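Side-chain contacts in prophage MuSo2, 43 kDa tail protein (Shewanella oneidensis, PDB 3CDD), which probably forms part of the tail baseplate of a Mu-like prophage, as a trimeric relative of the phage Mu baseplate assembly protein GpP: residues 7-12 with 55-60; 37-42 with 51-56; 120-125 with 156-161; 190-195 with 283-288. All coordinates share one frame; numbering follows the deposited sequence.

Overall arrangement
Contacts 1 and 2 lie in the GpP-like N-terminal family region, share Glu55 and Pro56, have centres about 12 Å apart, and touch through Leu9 CD1 and Leu37 CD1, which are 3.9 Å apart. One long loop, between strands 34-42 and 62-67, packs over strands 7-11 and 34-42, and both contacts meet the second subunit. Contact 3 follows along the chain, pairing helices 119-127 and 155-164, its centre about 30 Å from that of contact 1. Contact 4 comes last, joining strands 192-193 and 281-288, about 35 Å between centres from contact 3 and on the opposite side of the chain's centre. Contacts 1, 2 and 4 lie on connected strands of a trimeric protein; contact 3 is a helix pair.

Contact 1 of 4, residues 7-12 with 55-60; sequences IVLKAG and EPIKQG
Leu9 and Ile57 meet because of how each side chain leaves its backbone. In Leu9 the first torsion is 179°, which sets CG opposite the backbone N and carries CD2 out to the loop. In Ile57, chi1 of -52° and chi2 of 176° draw CG1 and CD1 into an extended arm, while CG2 branches off as a second, shorter prong. Each prong has its own partner. The tip, CD1 of Ile57, comes to 4.2 Å from CD2 of Leu9, the two side chains crossing at a slant; the branch methyl, CG2 of Ile57, lies 4.2 Å from CB of Ala11. Leu9 and Ala11 are two residues apart on strand 7-11 and so present their side chains on one face, which is why a single isoleucine can reach both: CD2 of Leu9 and CB of Ala11 are themselves 4.0 Å apart. The backbones stay well separated, with CA of Ala11 and CA of Ile57 7.4 Å from each other, so the side chains alone bridge the gap. Trp19 and Tyr16 touch both Leu9 and Ile57, and Val77 and Trp80 of strand 70-84 also pack on Ile57, enclosing the cluster. All three touching residues are buried, yet the area they bury against each other is modest, 85 Å². With no hydrogen bond or charge across the interface, cohesion here probably rests on dispersion and the exclusion of water, with shape rather than bond direction likely to decide where Ile57 settles over the strand.

Contact 2 of 4, residues 37-42 with 51-56; sequences LEMTYK and KAFIEP
The ring of Phe53 meets Tyr41 and Met39 of segment 37-42, and packs against them unequally. The close part is aromatic. CD1 of Tyr41 lies 3.8 Å from CZ of Phe53, and CE1 of Tyr41 sits over one face of the Phe53 ring, displaced toward its rim. With centroids 4.8 Å apart and planes inclined at 45°, the pair is neither a parallel stack nor an edge-to-face one. Phe53 reaches across by holding CG between its backbone N and carbonyl carbon (chi1 52°), the crowded position for that group. The looser part lies with Met39, a selenomethionine here, whose SE comes no nearer to the ring than 4.4 Å, at CE2 of Phe53. This Met-aromatic contact is oblique, with SE 5.5 Å from the centroid of the Phe53 ring and 55° off the ring normal. The same selenium also lies at the edge of the Tyr41 ring, in its plane, so it borders both rings. Closeness and burial do not coincide: Met39 is buried, whereas the tighter aromatic pair lies toward solvent, Tyr41 being exposed and Phe53 only partly covered. On the loop itself, Ala52 and Pro56 meet Ile311 and Met312 of the second subunit, respectively. Strand 34-42 runs antiparallel between strands 21-27 and 88-97; Phe53 rests on Ile89 and Ile54 on Ile91, both of strand 88-97, and Trp19 packs on Met39.

Contact 3 of 4, residues 120-125 with 156-161; sequences TQIADI and HELLAR
Leu159 and Ala123 make the closest fit between these helices. The small side chain of Ala123 leaves a shallow hollow, and the forked end of Leu159 fills it: CD2 of Leu159 stands 3.6 Å from CA of Ala123, and CD1 of Leu159 is 3.8 Å from CB of Ala123, so both methyls rest on the alanine from one side. Next to this hollow, CG2 of Ile122 forms the answering bump. It nestles between two leucine methyls, 3.7 Å from CD2 of Leu158 and 3.9 Å from CD2 of Leu159. Ile122 crosses Leu158 at roughly a right angle, while Ile122 and Leu159 run alongside each other in opposing senses. Leu158 reaches this place with CG anti to its backbone N (chi1 169°), and its other methyl, CD1, rests over one face of the Arg161 guanidinium. The two short helical segments run antiparallel, at 173°, with axes 10.4 Å apart at closest approach. All four touching residues are buried. Around them, Phe114 packs on both Ile122 and Leu158, Val134 meets Ala123, and Leu170 touches Leu159, so helices 119-127 and 155-164 pack against strands 113-115, 134-136 and 169-172.

Contact 4 of 4, residues 190-195 with 283-288; sequences VSLILG and AEYTVT
Leu192 reaches across to Tyr285 and Val287, and its side chain can be followed outward from the backbone. CB points toward segment 283-288 but has no atom of it within 4.2 Å, and CG behaves likewise; these two carbons serve as the stem. With CG anti to the carbonyl carbon (chi1 -69°), the stem delivers both methyls to the strand. CD1 of Leu192 comes 4.1 Å from CB of Tyr285 and equally near to CG of that ring, approaching it obliquely. CD2 of Leu192 touches CG1 of Val287 at 3.5 Å, the closest pair of the contact, and also lies 4.2 Å from CB of Tyr285. The leucine fork is therefore seated over the root of the tyrosine and beside the valine methyl. It meets Val287 at about a right angle, and Tyr285 and Val287, two residues apart, offer their side chains on the same face of the strand. Nothing polar passes between the segments. The hydroxyl of Tyr285 is hydrogen-bonded to Asp309 instead, which secures the far end of the ring, and Tyr84 of the third subunit packs on the same tyrosine. All three touching residues are buried, and Trp299 also packs on Val287. Leu192 makes backbone bonds to strand 304-309, whereas strand 281-288 pairs with 200-206 and 331-339; the contact thus joins strands that face each other through side chains. Strand 281-288 belongs to the GpP fourth-domain family, of the phage barrel clan; packing between facing, non-paired strands would fit a barrel interior.

Contact 1 of 4, residues 7-12 with 55-60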
loop_
_atom_site.group_PDB
_atom_site.type_symbol
_atom_site.label_atom_id
_atom_site.label_comp_id
_atom_site.label_asym_id
_atom_site.label_seq_id
_atom_site.Cartn_x
_atom_site.Cartn_y
_atom_site.Cartn_z
ATOM N N ILE A 7 -9.972 -26.615 -21.096
ATOM C CA ILE A 7 -9.180 -25.398 -21.156
ATOM C C ILE A 7 -7.676 -25.711 -21.288
ATOM O O ILE A 7 -7.094 -26.380 -20.423
ATOM C CB ILE A 7 -9.479 -24.475 -19.951
ATOM C CG1 ILE A 7 -10.941 -24.000 -20.013
ATOM C CG2 ILE A 7 -8.525 -23.278 -19.958
ATOM C CD1 ILE A 7 -11.613 -23.779 -18.668
ATOM N N VAL A 8 -7.061 -25.212 -22.361
ATOM C CA VAL A 8 -5.687 -25.592 -22.703
ATOM C C VAL A 8 -4.757 -24.377 -22.842
ATOM O O VAL A 8 -5.063 -23.398 -23.533
ATOM C CB VAL A 8 -5.599 -26.532 -23.992
ATOM C CG1 VAL A 8 -6.585 -27.721 -23.923
ATOM C CG2 VAL A 8 -5.831 -25.755 -25.281
ATOM N N LEU A 9 -3.635 -24.437 -22.144
ATOM C CA LEU A 9 -2.553 -23.506 -22.368
ATOM C C LEU A 9 -1.543 -24.166 -23.295
ATOM O O LEU A 9 -1.074 -25.293 -23.034
ATOM C CB LEU A 9 -1.876 -23.123 -21.053
ATOM C CG LEU A 9 -0.703 -22.148 -21.192
ATOM C CD1 LEU A 9 -0.829 -20.996 -20.195
ATOM C CD2 LEU A 9 0.635 -22.851 -21.059
ATOM N N LYS A 10 -1.208 -23.449 -24.367
ATOM C CA LYS A 10 -0.154 -23.858 -25.289
ATOM C C LYS A 10 1.019 -22.876 -25.148
ATOM O O LYS A 10 0.832 -21.667 -25.209
ATOM C CB LYS A 10 -0.671 -23.871 -26.731
ATOM C CG LYS A 10 -1.786 -24.902 -27.012
ATOM C CD LYS A 10 -2.076 -25.003 -28.521
ATOM C CE LYS A 10 -3.334 -25.811 -28.804
ATOM N NZ LYS A 10 -3.680 -25.858 -30.267
ATOM N N ALA A 11 2.216 -23.415 -24.934
ATOM C CA ALA A 11 3.449 -22.628 -24.892
ATOM C C ALA A 11 4.609 -23.540 -25.268
ATOM O O ALA A 11 4.717 -24.649 -24.756
ATOM C CB ALA A 11 3.669 -22.037 -23.498
ATOM N N GLY A 12 5.473 -23.081 -26.170
ATOM C CA GLY A 12 6.662 -23.856 -26.548
ATOM C C GLY A 12 6.406 -25.142 -27.333
ATOM O O GLY A 12 7.195 -26.093 -27.253
ATOM N N GLU A 55 8.524 -30.260 -17.431
ATOM C CA GLU A 55 9.642 -29.363 -17.653
ATOM C C GLU A 55 9.109 -27.937 -17.483
ATOM O O GLU A 55 7.981 -27.659 -17.885
ATOM C CB GLU A 55 10.203 -29.595 -19.062
ATOM C CG GLU A 55 11.247 -28.603 -19.510
ATOM C CD GLU A 55 12.259 -29.225 -20.436
ATOM O OE1 GLU A 55 13.055 -30.068 -19.951
ATOM O OE2 GLU A 55 12.261 -28.871 -21.640
ATOM N N PRO A 56 9.889 -27.053 -16.836
ATOM C CA PRO A 56 9.426 -25.677 -16.655
ATOM C C PRO A 56 8.815 -25.013 -17.903
ATOM O O PRO A 56 9.186 -25.329 -19.025
ATOM C CB PRO A 56 10.693 -24.939 -16.223
ATOM C CG PRO A 56 11.494 -25.970 -15.486
ATOM C CD PRO A 56 11.202 -27.280 -16.195
ATOM N N ILE A 57 7.843 -24.134 -17.687
ATOM C CA ILE A 57 7.408 -23.214 -18.716
ATOM C C ILE A 57 8.320 -22.004 -18.534
ATOM O O ILE A 57 8.345 -21.384 -17.475
ATOM C CB ILE A 57 5.905 -22.827 -18.577
ATOM C CG1 ILE A 57 5.036 -24.089 -18.485
ATOM C CG2 ILE A 57 5.451 -21.954 -19.748
ATOM C CD1 ILE A 57 3.553 -23.821 -18.237
ATOM N N LYS A 58 9.120 -21.705 -19.545
ATOM C CA LYS A 58 10.042 -20.594 -19.453
ATOM C C LYS A 58 9.280 -19.272 -19.451
ATOM O O LYS A 58 8.420 -19.035 -20.317
ATOM C CB LYS A 58 11.053 -20.635 -20.611
ATOM C CG LYS A 58 11.888 -21.920 -20.658
ATOM C CD LYS A 58 12.793 -21.971 -21.893
ATOM C CE LYS A 58 12.845 -23.373 -22.511
ATOM N NZ LYS A 58 13.732 -24.297 -21.748
ATOM N N GLN A 59 9.585 -18.432 -18.462
ATOM C CA GLN A 59 9.182 -17.011 -18.495
ATOM C C GLN A 59 9.582 -16.376 -19.835
ATOM O O GLN A 59 10.629 -16.697 -20.378
ATOM C CB GLN A 59 9.795 -16.239 -17.314
ATOM C CG GLN A 59 11.332 -16.096 -17.314
ATOM C CD GLN A 59 12.072 -17.267 -16.691
ATOM O OE1 GLN A 59 11.500 -18.338 -16.440
ATOM N NE2 GLN A 59 13.367 -17.072 -16.442
ATOM N N GLY A 60 8.739 -15.503 -20.382
ATOM C CA GLY A 60 9.013 -14.913 -21.688
ATOM C C GLY A 60 8.346 -15.591 -22.873
ATOM O O GLY A 60 8.151 -14.972 -23.910
#

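Contact 2 of 4, residues 37-42 with 51-56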
loop_
_atom_site.group_PDB
_atom_site.type_symbol
_atom_site.label_atom_id
_atom_site.label_comp_id
_atom_site.label_asym_id
_atom_site.label_seq_id
_atom_site.Cartn_x
_atom_site.Cartn_y
_atom_site.Cartn_z
ATOM N N LEU A 37 -2.371 -19.348 -14.190
ATOM C CA LEU A 37 -2.682 -20.764 -14.196
ATOM C C LEU A 37 -1.807 -21.473 -13.205
ATOM O O LEU A 37 -0.591 -21.216 -13.143
ATOM C CB LEU A 37 -2.533 -21.370 -15.587
ATOM C CG LEU A 37 -3.638 -20.906 -16.530
ATOM C CD1 LEU A 37 -3.141 -19.711 -17.335
ATOM C CD2 LEU A 37 -4.089 -22.008 -17.460
ATOM N N GLU A 38 -2.433 -22.326 -12.403
ATOM C CA GLU A 38 -1.737 -23.060 -11.375
ATOM C C GLU A 38 -2.130 -24.542 -11.396
ATOM O O GLU A 38 -3.295 -24.889 -11.622
ATOM C CB GLU A 38 -2.037 -22.438 -10.022
ATOM C CG GLU A 38 -1.351 -23.107 -8.863
ATOM C CD GLU A 38 -1.745 -22.461 -7.553
ATOM O OE1 GLU A 38 -2.887 -22.690 -7.083
ATOM O OE2 GLU A 38 -0.919 -21.700 -7.014
HETATM N N MSE A 39 -1.138 -25.402 -11.162
HETATM C CA MSE A 39 -1.347 -26.853 -11.036
HETATM C C MSE A 39 -0.673 -27.308 -9.748
HETATM O O MSE A 39 0.548 -27.217 -9.623
HETATM C CB MSE A 39 -0.740 -27.572 -12.246
HETATM C CG MSE A 39 -1.444 -28.866 -12.695
HETATM SE SE MSE A 39 -0.472 -29.602 -14.234
HETATM C CE MSE A 39 -0.856 -28.353 -15.674
ATOM N N THR A 40 -1.466 -27.790 -8.798
ATOM C CA THR A 40 -0.979 -28.268 -7.481
ATOM C C THR A 40 -1.147 -29.781 -7.313
ATOM O O THR A 40 -2.267 -30.308 -7.308
ATOM C CB THR A 40 -1.686 -27.518 -6.322
ATOM O OG1 THR A 40 -1.517 -26.111 -6.501
ATOM C CG2 THR A 40 -1.158 -27.931 -4.938
ATOM N N TYR A 41 -0.028 -30.486 -7.225
ATOM C CA TYR A 41 -0.064 -31.907 -6.933
ATOM C C TYR A 41 0.326 -32.166 -5.480
ATOM O O TYR A 41 1.230 -31.527 -4.961
ATOM C CB TYR A 41 0.854 -32.683 -7.872
ATOM C CG TYR A 41 0.284 -32.967 -9.232
ATOM C CD1 TYR A 41 0.286 -31.993 -10.225
ATOM C CD2 TYR A 41 -0.243 -34.230 -9.544
ATOM C CE1 TYR A 41 -0.231 -32.258 -11.512
ATOM C CE2 TYR A 41 -0.766 -34.508 -10.820
ATOM C CZ TYR A 41 -0.748 -33.502 -11.795
ATOM O OH TYR A 41 -1.258 -33.739 -13.057
ATOM N N LYS A 42 -0.383 -33.099 -4.848
ATOM C CA LYS A 42 -0.041 -33.624 -3.527
ATOM C C LYS A 42 0.447 -35.087 -3.630
ATOM O O LYS A 42 -0.211 -35.929 -4.251
ATOM C CB LYS A 42 -1.249 -33.564 -2.589
ATOM C CG LYS A 42 -1.692 -32.173 -2.170
ATOM C CD LYS A 42 -0.626 -31.393 -1.385
ATOM C CE LYS A 42 -0.268 -32.072 -0.081
ATOM N NZ LYS A 42 0.915 -31.418 0.595
ATOM N N LYS A 51 9.705 -36.727 -7.692
ATOM C CA LYS A 51 8.589 -36.977 -8.620
ATOM C C LYS A 51 8.198 -35.766 -9.468
ATOM O O LYS A 51 7.015 -35.587 -9.800
ATOM C CB LYS A 51 7.365 -37.543 -7.859
ATOM C CG LYS A 51 7.575 -38.984 -7.357
ATOM C CD LYS A 51 6.321 -39.666 -6.862
ATOM C CE LYS A 51 6.540 -41.184 -6.857
ATOM N NZ LYS A 51 5.575 -41.950 -5.986
ATOM N N ALA A 52 9.197 -34.943 -9.813
ATOM C CA ALA A 52 9.039 -33.852 -10.782
ATOM C C ALA A 52 8.411 -34.377 -12.076
ATOM O O ALA A 52 8.790 -35.441 -12.559
ATOM C CB ALA A 52 10.391 -33.187 -11.068
ATOM N N PHE A 53 7.457 -33.624 -12.623
ATOM C CA PHE A 53 6.579 -34.129 -13.687
ATOM C C PHE A 53 6.703 -33.379 -15.017
ATOM O O PHE A 53 6.973 -34.002 -16.042
ATOM C CB PHE A 53 5.101 -34.216 -13.217
ATOM C CG PHE A 53 4.566 -32.942 -12.604
ATOM C CD1 PHE A 53 4.553 -32.775 -11.224
ATOM C CD2 PHE A 53 4.055 -31.918 -13.409
ATOM C CE1 PHE A 53 4.050 -31.605 -10.654
ATOM C CE2 PHE A 53 3.554 -30.738 -12.856
ATOM C CZ PHE A 53 3.547 -30.576 -11.475
ATOM N N ILE A 54 6.514 -32.060 -15.009
ATOM C CA ILE A 54 6.708 -31.269 -16.236
ATOM C C ILE A 54 7.990 -30.460 -16.231
ATOM O O ILE A 54 8.480 -30.034 -15.180
ATOM C CB ILE A 54 5.527 -30.305 -16.572
ATOM C CG1 ILE A 54 5.404 -29.181 -15.540
ATOM C CG2 ILE A 54 4.210 -31.070 -16.741
ATOM C CD1 ILE A 54 5.253 -27.822 -16.169
ATOM N N GLU A 55 8.524 -30.260 -17.431
ATOM C CA GLU A 55 9.642 -29.363 -17.653
ATOM C C GLU A 55 9.109 -27.937 -17.483
ATOM O O GLU A 55 7.981 -27.659 -17.885
ATOM C CB GLU A 55 10.203 -29.595 -19.062
ATOM C CG GLU A 55 11.247 -28.603 -19.510
ATOM C CD GLU A 55 12.259 -29.225 -20.436
ATOM O OE1 GLU A 55 13.055 -30.068 -19.951
ATOM O OE2 GLU A 55 12.261 -28.871 -21.640
ATOM N N PRO A 56 9.889 -27.053 -16.836
ATOM C CA PRO A 56 9.426 -25.677 -16.655
ATOM C C PRO A 56 8.815 -25.013 -17.903
ATOM O O PRO A 56 9.186 -25.329 -19.025
ATOM C CB PRO A 56 10.693 -24.939 -16.223
ATOM C CG PRO A 56 11.494 -25.970 -15.486
ATOM C CD PRO A 56 11.202 -27.280 -16.195
#

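Contact 3 of 4, residues 120-125 with 156-161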
loop_
_atom_site.group_PDB
_atom_site.type_symbol
_atom_site.label_atom_id
_atom_site.label_comp_id
_atom_site.label_asym_id
_atom_site.label_seq_id
_atom_site.Cartn_x
_atom_site.Cartn_y
_atom_site.Cartn_z
ATOM N N THR A 120 -4.963 6.049 -36.117
ATOM C CA THR A 120 -4.766 4.729 -36.705
ATOM C C THR A 120 -3.404 4.615 -37.396
ATOM O O THR A 120 -2.716 3.604 -37.244
ATOM C CB THR A 120 -5.931 4.314 -37.668
ATOM O OG1 THR A 120 -7.160 4.272 -36.936
ATOM C CG2 THR A 120 -5.682 2.917 -38.300
ATOM N N GLN A 121 -3.007 5.642 -38.141
ATOM C CA GLN A 121 -1.681 5.622 -38.742
ATOM C C GLN A 121 -0.580 5.587 -37.676
ATOM O O GLN A 121 0.395 4.834 -37.798
ATOM C CB GLN A 121 -1.474 6.799 -39.700
ATOM C CG GLN A 121 -2.291 6.705 -40.977
ATOM C CD GLN A 121 -2.398 8.039 -41.673
ATOM O OE1 GLN A 121 -2.669 9.061 -41.038
ATOM N NE2 GLN A 121 -2.175 8.042 -42.985
ATOM N N ILE A 122 -0.733 6.382 -36.624
ATOM C CA ILE A 122 0.273 6.370 -35.563
ATOM C C ILE A 122 0.340 4.971 -34.906
ATOM O O ILE A 122 1.420 4.405 -34.745
ATOM C CB ILE A 122 0.077 7.536 -34.544
ATOM C CG1 ILE A 122 0.436 8.867 -35.219
ATOM C CG2 ILE A 122 0.920 7.308 -33.282
ATOM C CD1 ILE A 122 -0.194 10.085 -34.590
ATOM N N ALA A 123 -0.818 4.409 -34.574
ATOM C CA ALA A 123 -0.888 3.104 -33.901
ATOM C C ALA A 123 -0.264 2.009 -34.762
ATOM O O ALA A 123 0.446 1.159 -34.231
ATOM C CB ALA A 123 -2.331 2.758 -33.506
ATOM N N ASP A 124 -0.510 2.040 -36.082
ATOM C CA ASP A 124 0.153 1.125 -37.031
ATOM C C ASP A 124 1.682 1.200 -36.912
ATOM O O ASP A 124 2.365 0.163 -36.881
ATOM C CB ASP A 124 -0.262 1.420 -38.494
ATOM C CG ASP A 124 -1.692 0.951 -38.834
ATOM O OD1 ASP A 124 -2.307 0.201 -38.055
ATOM O OD2 ASP A 124 -2.205 1.332 -39.908
ATOM N N ILE A 125 2.207 2.428 -36.834
ATOM C CA ILE A 125 3.653 2.669 -36.704
ATOM C C ILE A 125 4.263 2.104 -35.414
ATOM O O ILE A 125 5.167 1.267 -35.468
ATOM C CB ILE A 125 4.024 4.181 -36.844
ATOM C CG1 ILE A 125 3.784 4.660 -38.287
ATOM C CG2 ILE A 125 5.507 4.399 -36.466
ATOM C CD1 ILE A 125 3.679 6.173 -38.465
ATOM N N HIS A 156 1.581 2.478 -25.594
ATOM C CA HIS A 156 0.273 2.653 -24.930
ATOM C C HIS A 156 -0.009 4.065 -24.398
ATOM O O HIS A 156 -1.104 4.598 -24.612
ATOM C CB HIS A 156 0.024 1.629 -23.814
ATOM C CG HIS A 156 -1.325 1.769 -23.187
ATOM N ND1 HIS A 156 -1.501 2.210 -21.895
ATOM C CD2 HIS A 156 -2.566 1.569 -23.692
ATOM C CE1 HIS A 156 -2.795 2.248 -21.621
ATOM N NE2 HIS A 156 -3.461 1.860 -22.695
ATOM N N GLU A 157 0.942 4.670 -23.696
ATOM C CA GLU A 157 0.745 6.032 -23.196
ATOM C C GLU A 157 0.515 7.048 -24.310
ATOM O O GLU A 157 -0.300 7.974 -24.152
ATOM C CB GLU A 157 1.942 6.502 -22.378
ATOM C CG GLU A 157 2.073 5.863 -21.047
ATOM C CD GLU A 157 3.426 6.170 -20.397
ATOM O OE1 GLU A 157 4.437 6.363 -21.122
ATOM O OE2 GLU A 157 3.463 6.226 -19.145
ATOM N N LEU A 158 1.231 6.897 -25.422
ATOM C CA LEU A 158 1.019 7.785 -26.561
ATOM C C LEU A 158 -0.358 7.585 -27.179
ATOM O O LEU A 158 -1.095 8.547 -27.401
ATOM C CB LEU A 158 2.086 7.598 -27.632
ATOM C CG LEU A 158 1.794 8.300 -28.957
ATOM C CD1 LEU A 158 1.886 9.807 -28.771
ATOM C CD2 LEU A 158 2.744 7.823 -30.057
ATOM N N LEU A 159 -0.706 6.334 -27.447
ATOM C CA LEU A 159 -1.971 6.027 -28.101
ATOM C C LEU A 159 -3.140 6.411 -27.223
ATOM O O LEU A 159 -4.152 6.904 -27.723
ATOM C CB LEU A 159 -2.025 4.555 -28.534
ATOM C CG LEU A 159 -0.957 4.225 -29.600
ATOM C CD1 LEU A 159 -0.875 2.724 -29.952
ATOM C CD2 LEU A 159 -1.146 5.085 -30.875
ATOM N N ALA A 160 -2.995 6.218 -25.913
ATOM C CA ALA A 160 -4.065 6.528 -24.974
ATOM C C ALA A 160 -4.325 8.041 -24.909
ATOM O O ALA A 160 -5.480 8.462 -24.926
ATOM C CB ALA A 160 -3.769 5.935 -23.572
ATOM N N ARG A 161 -3.271 8.856 -24.876
ATOM C CA ARG A 161 -3.481 10.312 -24.891
ATOM C C ARG A 161 -4.113 10.825 -26.203
ATOM O O ARG A 161 -5.038 11.640 -26.181
ATOM C CB ARG A 161 -2.243 11.117 -24.471
ATOM C CG ARG A 161 -0.950 10.920 -25.263
ATOM C CD ARG A 161 0.056 12.004 -24.817
ATOM N NE ARG A 161 1.389 11.937 -25.426
ATOM C CZ ARG A 161 1.773 12.642 -26.491
ATOM N NH1 ARG A 161 0.918 13.463 -27.103
ATOM N NH2 ARG A 161 3.018 12.536 -26.952
#

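Contact 4 of 4, residues 190-195 with 283-288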
loop_
_atom_site.group_PDB
_atom_site.type_symbol
_atom_site.label_atom_id
_atom_site.label_comp_id
_atom_site.label_asym_id
_atom_site.label_seq_id
_atom_site.Cartn_x
_atom_site.Cartn_y
_atom_site.Cartn_z
ATOM N N VAL A 190 -28.078 -11.617 -24.280
ATOM C CA VAL A 190 -28.512 -12.213 -23.028
ATOM C C VAL A 190 -28.780 -11.099 -22.011
ATOM O O VAL A 190 -28.185 -10.018 -22.088
ATOM C CB VAL A 190 -27.412 -13.199 -22.499
ATOM C CG1 VAL A 190 -26.120 -12.442 -22.150
ATOM C CG2 VAL A 190 -27.895 -14.039 -21.311
ATOM N N SER A 191 -29.672 -11.377 -21.063
ATOM C CA SER A 191 -29.875 -10.515 -19.901
ATOM C C SER A 191 -29.334 -11.183 -18.651
ATOM O O SER A 191 -29.287 -12.413 -18.568
ATOM C CB SER A 191 -31.363 -10.223 -19.715
ATOM O OG SER A 191 -31.866 -9.502 -20.815
ATOM N N LEU A 192 -28.913 -10.366 -17.691
ATOM C CA LEU A 192 -28.597 -10.842 -16.368
ATOM C C LEU A 192 -29.812 -10.581 -15.470
ATOM O O LEU A 192 -30.073 -9.438 -15.078
ATOM C CB LEU A 192 -27.348 -10.128 -15.830
ATOM C CG LEU A 192 -26.003 -10.443 -16.506
ATOM C CD1 LEU A 192 -24.979 -9.312 -16.252
ATOM C CD2 LEU A 192 -25.423 -11.771 -15.986
ATOM N N ILE A 193 -30.535 -11.649 -15.150
ATOM C CA ILE A 193 -31.818 -11.559 -14.454
ATOM C C ILE A 193 -31.727 -12.240 -13.089
ATOM O O ILE A 193 -31.536 -13.462 -13.000
ATOM C CB ILE A 193 -32.976 -12.201 -15.301
ATOM C CG1 ILE A 193 -33.002 -11.613 -16.709
ATOM C CG2 ILE A 193 -34.340 -12.000 -14.617
ATOM C CD1 ILE A 193 -33.657 -12.513 -17.775
ATOM N N LEU A 194 -31.822 -11.421 -12.037
ATOM C CA LEU A 194 -31.976 -11.890 -10.660
ATOM C C LEU A 194 -33.059 -12.968 -10.550
ATOM O O LEU A 194 -34.236 -12.722 -10.869
ATOM C CB LEU A 194 -32.307 -10.704 -9.744
ATOM C CG LEU A 194 -32.583 -10.939 -8.260
ATOM C CD1 LEU A 194 -31.437 -11.677 -7.624
ATOM C CD2 LEU A 194 -32.768 -9.610 -7.581
ATOM N N GLY A 195 -32.647 -14.161 -10.119
ATOM C CA GLY A 195 -33.546 -15.315 -10.040
ATOM C C GLY A 195 -33.510 -16.257 -11.239
ATOM O O GLY A 195 -34.170 -17.312 -11.231
ATOM N N ALA A 283 -20.748 -2.903 -10.011
ATOM C CA ALA A 283 -21.676 -4.029 -9.945
ATOM C C ALA A 283 -21.041 -5.218 -10.675
ATOM O O ALA A 283 -20.622 -5.088 -11.824
ATOM C CB ALA A 283 -23.023 -3.673 -10.562
ATOM N N GLU A 284 -20.971 -6.359 -9.997
ATOM C CA GLU A 284 -20.303 -7.555 -10.516
ATOM C C GLU A 284 -21.196 -8.754 -10.340
ATOM O O GLU A 284 -21.581 -9.075 -9.204
ATOM C CB GLU A 284 -18.990 -7.822 -9.756
ATOM C CG GLU A 284 -17.926 -6.839 -10.082
ATOM C CD GLU A 284 -16.597 -7.118 -9.403
ATOM O OE1 GLU A 284 -16.474 -8.072 -8.586
ATOM O OE2 GLU A 284 -15.665 -6.351 -9.714
ATOM N N TYR A 285 -21.462 -9.428 -11.457
ATOM C CA TYR A 285 -22.352 -10.564 -11.528
ATOM C C TYR A 285 -21.576 -11.841 -11.788
ATOM O O TYR A 285 -20.870 -11.948 -12.770
ATOM C CB TYR A 285 -23.425 -10.338 -12.637
ATOM C CG TYR A 285 -24.428 -9.264 -12.207
ATOM C CD1 TYR A 285 -24.165 -7.905 -12.399
ATOM C CD2 TYR A 285 -25.581 -9.615 -11.537
ATOM C CE1 TYR A 285 -25.075 -6.908 -11.944
ATOM C CE2 TYR A 285 -26.496 -8.645 -11.102
ATOM C CZ TYR A 285 -26.232 -7.306 -11.299
ATOM O OH TYR A 285 -27.136 -6.385 -10.836
ATOM N N THR A 286 -21.764 -12.819 -10.917
ATOM C CA THR A 286 -21.141 -14.124 -11.046
ATOM C C THR A 286 -22.159 -15.046 -11.716
ATOM O O THR A 286 -23.272 -15.246 -11.197
ATOM C CB THR A 286 -20.786 -14.669 -9.672
ATOM O OG1 THR A 286 -19.881 -13.757 -8.997
ATOM C CG2 THR A 286 -20.187 -16.062 -9.773
ATOM N N VAL A 287 -21.764 -15.609 -12.866
ATOM C CA VAL A 287 -22.570 -16.586 -13.583
ATOM C C VAL A 287 -21.799 -17.915 -13.708
ATOM O O VAL A 287 -20.558 -17.953 -13.556
ATOM C CB VAL A 287 -23.016 -16.044 -14.992
ATOM C CG1 VAL A 287 -23.844 -14.731 -14.826
ATOM C CG2 VAL A 287 -21.825 -15.792 -15.901
ATOM N N THR A 288 -22.541 -18.989 -13.982
ATOM C CA THR A 288 -21.980 -20.303 -14.215
ATOM C C THR A 288 -21.548 -20.432 -15.683
ATOM O O THR A 288 -22.304 -20.077 -16.592
ATOM C CB THR A 288 -23.002 -21.421 -13.830
ATOM O OG1 THR A 288 -23.122 -21.492 -12.405
ATOM C CG2 THR A 288 -22.553 -22.803 -14.335
#